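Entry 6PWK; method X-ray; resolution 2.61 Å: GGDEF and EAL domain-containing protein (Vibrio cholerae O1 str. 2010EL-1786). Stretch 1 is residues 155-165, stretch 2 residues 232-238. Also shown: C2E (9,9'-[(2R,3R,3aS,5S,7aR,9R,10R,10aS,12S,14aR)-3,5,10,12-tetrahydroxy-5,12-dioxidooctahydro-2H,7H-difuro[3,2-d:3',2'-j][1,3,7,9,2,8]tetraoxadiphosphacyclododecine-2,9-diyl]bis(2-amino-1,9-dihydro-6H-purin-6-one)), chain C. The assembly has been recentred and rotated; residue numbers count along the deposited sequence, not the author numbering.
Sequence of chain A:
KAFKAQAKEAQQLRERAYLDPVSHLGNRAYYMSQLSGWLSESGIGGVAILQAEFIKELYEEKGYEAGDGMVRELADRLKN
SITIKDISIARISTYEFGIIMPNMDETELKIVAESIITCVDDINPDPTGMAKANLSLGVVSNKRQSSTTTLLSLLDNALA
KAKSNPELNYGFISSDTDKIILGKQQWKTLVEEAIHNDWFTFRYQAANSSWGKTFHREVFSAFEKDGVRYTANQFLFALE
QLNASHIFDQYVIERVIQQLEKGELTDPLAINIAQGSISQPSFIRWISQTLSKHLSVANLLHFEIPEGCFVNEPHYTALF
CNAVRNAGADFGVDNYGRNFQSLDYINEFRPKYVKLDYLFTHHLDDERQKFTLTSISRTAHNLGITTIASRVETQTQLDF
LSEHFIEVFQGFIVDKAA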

# COMPACT_ATOMS: atom_id res chain seq x y z
N LEU A 155 -20.61 -6.83 -13.86
CA LEU A 155 -19.64 -5.91 -14.44
C LEU A 155 -18.23 -6.25 -13.98
O LEU A 155 -17.27 -6.14 -14.75
CB LEU A 155 -20.01 -4.47 -14.06
CG LEU A 155 -19.81 -3.32 -15.04
CD1 LEU A 155 -20.07 -3.75 -16.47
CD2 LEU A 155 -20.73 -2.17 -14.67
N ASP A 156 -18.09 -6.68 -12.72
CA ASP A 156 -16.77 -7.00 -12.18
C ASP A 156 -16.25 -8.32 -12.74
O ASP A 156 -15.06 -8.44 -13.05
CB ASP A 156 -16.84 -7.05 -10.65
CG ASP A 156 -15.48 -6.89 -10.00
OD1 ASP A 156 -14.54 -6.44 -10.69
OD2 ASP A 156 -15.36 -7.20 -8.80
N ASN A 157 -17.13 -9.32 -12.87
CA ASN A 157 -16.70 -10.60 -13.43
C ASN A 157 -16.40 -10.49 -14.92
O ASN A 157 -15.50 -11.18 -15.42
CB ASN A 157 -17.77 -11.66 -13.18
CG ASN A 157 -17.84 -12.09 -11.72
OD1 ASN A 157 -17.23 -13.08 -11.33
ND2 ASN A 157 -18.58 -11.33 -10.92
N ALA A 158 -17.14 -9.65 -15.65
CA ALA A 158 -16.83 -9.43 -17.06
C ALA A 158 -15.49 -8.73 -17.22
O ALA A 158 -14.73 -9.03 -18.15
CB ALA A 158 -17.94 -8.62 -17.72
N LEU A 159 -15.18 -7.79 -16.32
CA LEU A 159 -13.88 -7.13 -16.37
C LEU A 159 -12.75 -8.12 -16.10
O LEU A 159 -11.69 -8.04 -16.72
CB LEU A 159 -13.84 -5.98 -15.36
CG LEU A 159 -12.60 -5.09 -15.37
CD1 LEU A 159 -12.39 -4.49 -16.75
CD2 LEU A 159 -12.72 -4.00 -14.32
N ALA A 160 -12.97 -9.05 -15.17
CA ALA A 160 -11.97 -10.09 -14.92
C ALA A 160 -11.81 -10.99 -16.14
O ALA A 160 -10.70 -11.47 -16.43
CB ALA A 160 -12.36 -10.91 -13.70
N LYS A 161 -12.90 -11.24 -16.86
CA LYS A 161 -12.83 -12.02 -18.09
C LYS A 161 -11.96 -11.32 -19.13
O LYS A 161 -11.17 -11.97 -19.83
CB LYS A 161 -14.23 -12.26 -18.63
CG LYS A 161 -14.31 -13.15 -19.86
CD LYS A 161 -15.76 -13.30 -20.32
CE LYS A 161 -15.89 -14.31 -21.45
NZ LYS A 161 -17.31 -14.47 -21.87
N ALA A 162 -12.08 -10.00 -19.24
CA ALA A 162 -11.29 -9.25 -20.22
C ALA A 162 -9.82 -9.25 -19.86
O ALA A 162 -8.95 -9.34 -20.74
CB ALA A 162 -11.83 -7.83 -20.34
N LYS A 163 -9.50 -9.14 -18.56
CA LYS A 163 -8.11 -9.12 -18.13
C LYS A 163 -7.45 -10.48 -18.31
O LYS A 163 -6.30 -10.57 -18.75
CB LYS A 163 -8.00 -8.68 -16.67
CG LYS A 163 -8.17 -7.20 -16.46
CD LYS A 163 -7.88 -6.81 -15.03
CE LYS A 163 -7.78 -5.30 -14.88
NZ LYS A 163 -7.60 -4.92 -13.46
N SER A 164 -8.17 -11.56 -17.98
CA SER A 164 -7.59 -12.89 -18.04
C SER A 164 -7.44 -13.40 -19.47
O SER A 164 -6.76 -14.42 -19.67
CB SER A 164 -8.45 -13.86 -17.22
OG SER A 164 -9.82 -13.73 -17.54
N ASN A 165 -8.04 -12.74 -20.46
CA ASN A 165 -7.91 -13.10 -21.87
C ASN A 165 -7.66 -11.83 -22.67
O ASN A 165 -8.57 -11.31 -23.33
CB ASN A 165 -9.15 -13.84 -22.37
CG ASN A 165 -9.49 -15.06 -21.53
OD1 ASN A 165 -8.81 -16.08 -21.61
ND2 ASN A 165 -10.54 -14.95 -20.73
N ALA A 232 -9.03 -21.01 -12.17
CA ALA A 232 -8.36 -19.95 -11.42
C ALA A 232 -8.70 -18.57 -11.95
O ALA A 232 -8.84 -17.62 -11.16
CB ALA A 232 -6.84 -20.18 -11.45
N ASN A 233 -8.85 -18.42 -13.27
CA ASN A 233 -9.17 -17.11 -13.83
C ASN A 233 -10.57 -16.63 -13.47
O ASN A 233 -10.91 -15.48 -13.78
CB ASN A 233 -9.01 -17.12 -15.35
CG ASN A 233 -7.57 -16.92 -15.78
OD1 ASN A 233 -6.74 -16.45 -15.01
ND2 ASN A 233 -7.27 -17.28 -17.03
N GLN A 234 -11.39 -17.47 -12.82
CA GLN A 234 -12.71 -17.03 -12.41
C GLN A 234 -12.68 -16.28 -11.09
O GLN A 234 -13.53 -15.41 -10.86
CB GLN A 234 -13.66 -18.23 -12.31
CG GLN A 234 -13.93 -18.93 -13.63
CD GLN A 234 -14.83 -20.15 -13.48
OE1 GLN A 234 -14.36 -21.28 -13.46
NE2 GLN A 234 -16.13 -19.91 -13.37
N PHE A 235 -11.71 -16.58 -10.21
CA PHE A 235 -11.69 -16.00 -8.88
C PHE A 235 -10.39 -15.30 -8.51
O PHE A 235 -10.35 -14.65 -7.45
CB PHE A 235 -11.98 -17.07 -7.82
CG PHE A 235 -10.99 -18.21 -7.81
CD1 PHE A 235 -9.79 -18.10 -7.12
CD2 PHE A 235 -11.26 -19.39 -8.48
CE1 PHE A 235 -8.88 -19.14 -7.11
CE2 PHE A 235 -10.36 -20.43 -8.48
CZ PHE A 235 -9.17 -20.31 -7.79
N LEU A 236 -9.32 -15.41 -9.31
CA LEU A 236 -8.04 -14.84 -8.90
C LEU A 236 -8.09 -13.32 -8.81
O LEU A 236 -7.35 -12.73 -8.01
CB LEU A 236 -6.94 -15.27 -9.87
CG LEU A 236 -6.18 -16.54 -9.48
CD1 LEU A 236 -5.16 -16.90 -10.54
CD2 LEU A 236 -5.52 -16.37 -8.12
N PHE A 237 -8.95 -12.68 -9.59
CA PHE A 237 -9.07 -11.23 -9.51
C PHE A 237 -9.61 -10.80 -8.15
O PHE A 237 -9.19 -9.78 -7.59
CB PHE A 237 -9.98 -10.71 -10.62
CG PHE A 237 -11.45 -10.87 -10.33
CD1 PHE A 237 -12.05 -12.11 -10.41
CD2 PHE A 237 -12.22 -9.77 -9.98
CE1 PHE A 237 -13.40 -12.26 -10.14
CE2 PHE A 237 -13.56 -9.92 -9.70
CZ PHE A 237 -14.16 -11.16 -9.78
N ALA A 238 -10.53 -11.59 -7.59
CA ALA A 238 -11.11 -11.25 -6.29
C ALA A 238 -10.09 -11.42 -5.17
O ALA A 238 -10.05 -10.61 -4.24
CB ALA A 238 -12.35 -12.10 -6.03
P1 C2E C . -1.37 -19.76 -17.29
O2P C2E C . -0.04 -19.62 -16.58
O1P C2E C . -1.15 -19.16 -18.65
O5' C2E C . -1.74 -21.33 -17.58
C5' C2E C . -2.06 -21.69 -18.88
C4' C2E C . -3.61 -21.68 -18.98
O4' C2E C . -3.99 -21.90 -20.20
C3' C2E C . -4.23 -22.84 -18.18
O3' C2E C . -5.54 -22.58 -18.06
C2' C2E C . -4.06 -23.99 -19.19
O2' C2E C . -4.95 -25.13 -18.82
C1' C2E C . -4.56 -23.42 -20.25
N9 C2E C . -4.23 -23.88 -21.57
C8 C2E C . -3.15 -24.65 -21.27
N7 C2E C . -2.70 -25.16 -22.45
C5 C2E C . -3.47 -24.71 -23.43
C6 C2E C . -3.48 -24.90 -24.96
O6 C2E C . -2.69 -25.60 -25.50
N1 C2E C . -4.47 -24.24 -25.75
C2 C2E C . -5.46 -23.39 -25.15
N2 C2E C . -6.50 -22.69 -25.92
N3 C2E C . -5.42 -23.22 -23.71
C4 C2E C . -4.40 -23.91 -22.88
P11 C2E C . -6.08 -22.69 -16.49
O21 C2E C . -6.09 -24.05 -15.85
O11 C2E C . -7.52 -22.25 -16.51
O5A C2E C . -5.17 -21.53 -15.75
C5A C2E C . -5.59 -20.23 -16.08
C4A C2E C . -4.81 -19.24 -15.31
O4A C2E C . -5.13 -19.33 -14.05
C3A C2E C . -3.16 -19.56 -15.43
O3A C2E C . -2.58 -18.85 -16.62
C2A C2E C . -2.67 -19.13 -14.40
O2A C2E C . -2.28 -17.68 -14.57
C1A C2E C . -3.83 -19.29 -13.28
N91 C2E C . -3.65 -20.39 -12.58
C81 C2E C . -3.96 -21.66 -12.88
N71 C2E C . -3.57 -22.40 -11.83
C51 C2E C . -3.03 -21.60 -10.92
C61 C2E C . -2.42 -21.87 -9.55
O61 C2E C . -2.39 -22.98 -9.16
N11 C2E C . -1.90 -20.81 -8.75
C21 C2E C . -1.95 -19.46 -9.24
N21 C2E C . -1.41 -18.37 -8.42
N31 C2E C . -2.53 -19.21 -10.56
C41 C2E C . -3.08 -20.33 -11.38

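Two steeply crossing helices can pack through few residues, as when a large side chain lies against a small one. The contact between residues 155-165 and 232-238 is a compact example: the axes approach to 9.2 Å at an angle of 112°, and only 308 Å² of surface, summed over both sides, is buried.

Along the second stretch, Ala 232 stands clear of the first helix and instead meets the bound cyclic dinucleotide, CB of Ala 232 lying 3.2 Å from O4A of C2E. Asn 233 serves both neighbours. Its CB points toward the first helix, and CG of Asn 233 lies 3.5 Å from CB of Ser 164, while OD1 of Asn 233 comes within 3.4 Å of C4A of C2E. No hydrogen bond joins Asn 233 and Ser 164; in the p rotamer, OG of Ser 164 instead donates to O of Ala 160 at 2.7 Å.

Gln 234 and Phe 235 direct their CA-to-CB bonds away from the partner, and Leu 236 belongs to the ligand side, with CD1 of Leu 236 3.5 Å from N31 of C2E. One turn beyond Asn 233, Phe 237 supplies the main contact, with 95 Å² covered. Ala 160 sits over one face of its ring in a CH-pi interaction, CB of Ala 160 lying 3.7 Å from the centroid of the Phe 237 ring and 21° off the normal. CA of Ala 160 and CA of Phe 237 are 6.2 Å apart, as are CA of Ser 164 and CA of Asn 233. At the ring edge, OD2 of Asp 156 lies 3.4 Å from CE2 of Phe 237. OD1 of Asn 157 approaches CZ of Phe 237 obliquely at 3.9 Å. Both oxygens are hydrogen-bonded elsewhere in the structure. No hydrogen bond crosses between the stretches, so the contact rests on van der Waals packing and one CH-pi interaction, with polar side chains among its neighbours.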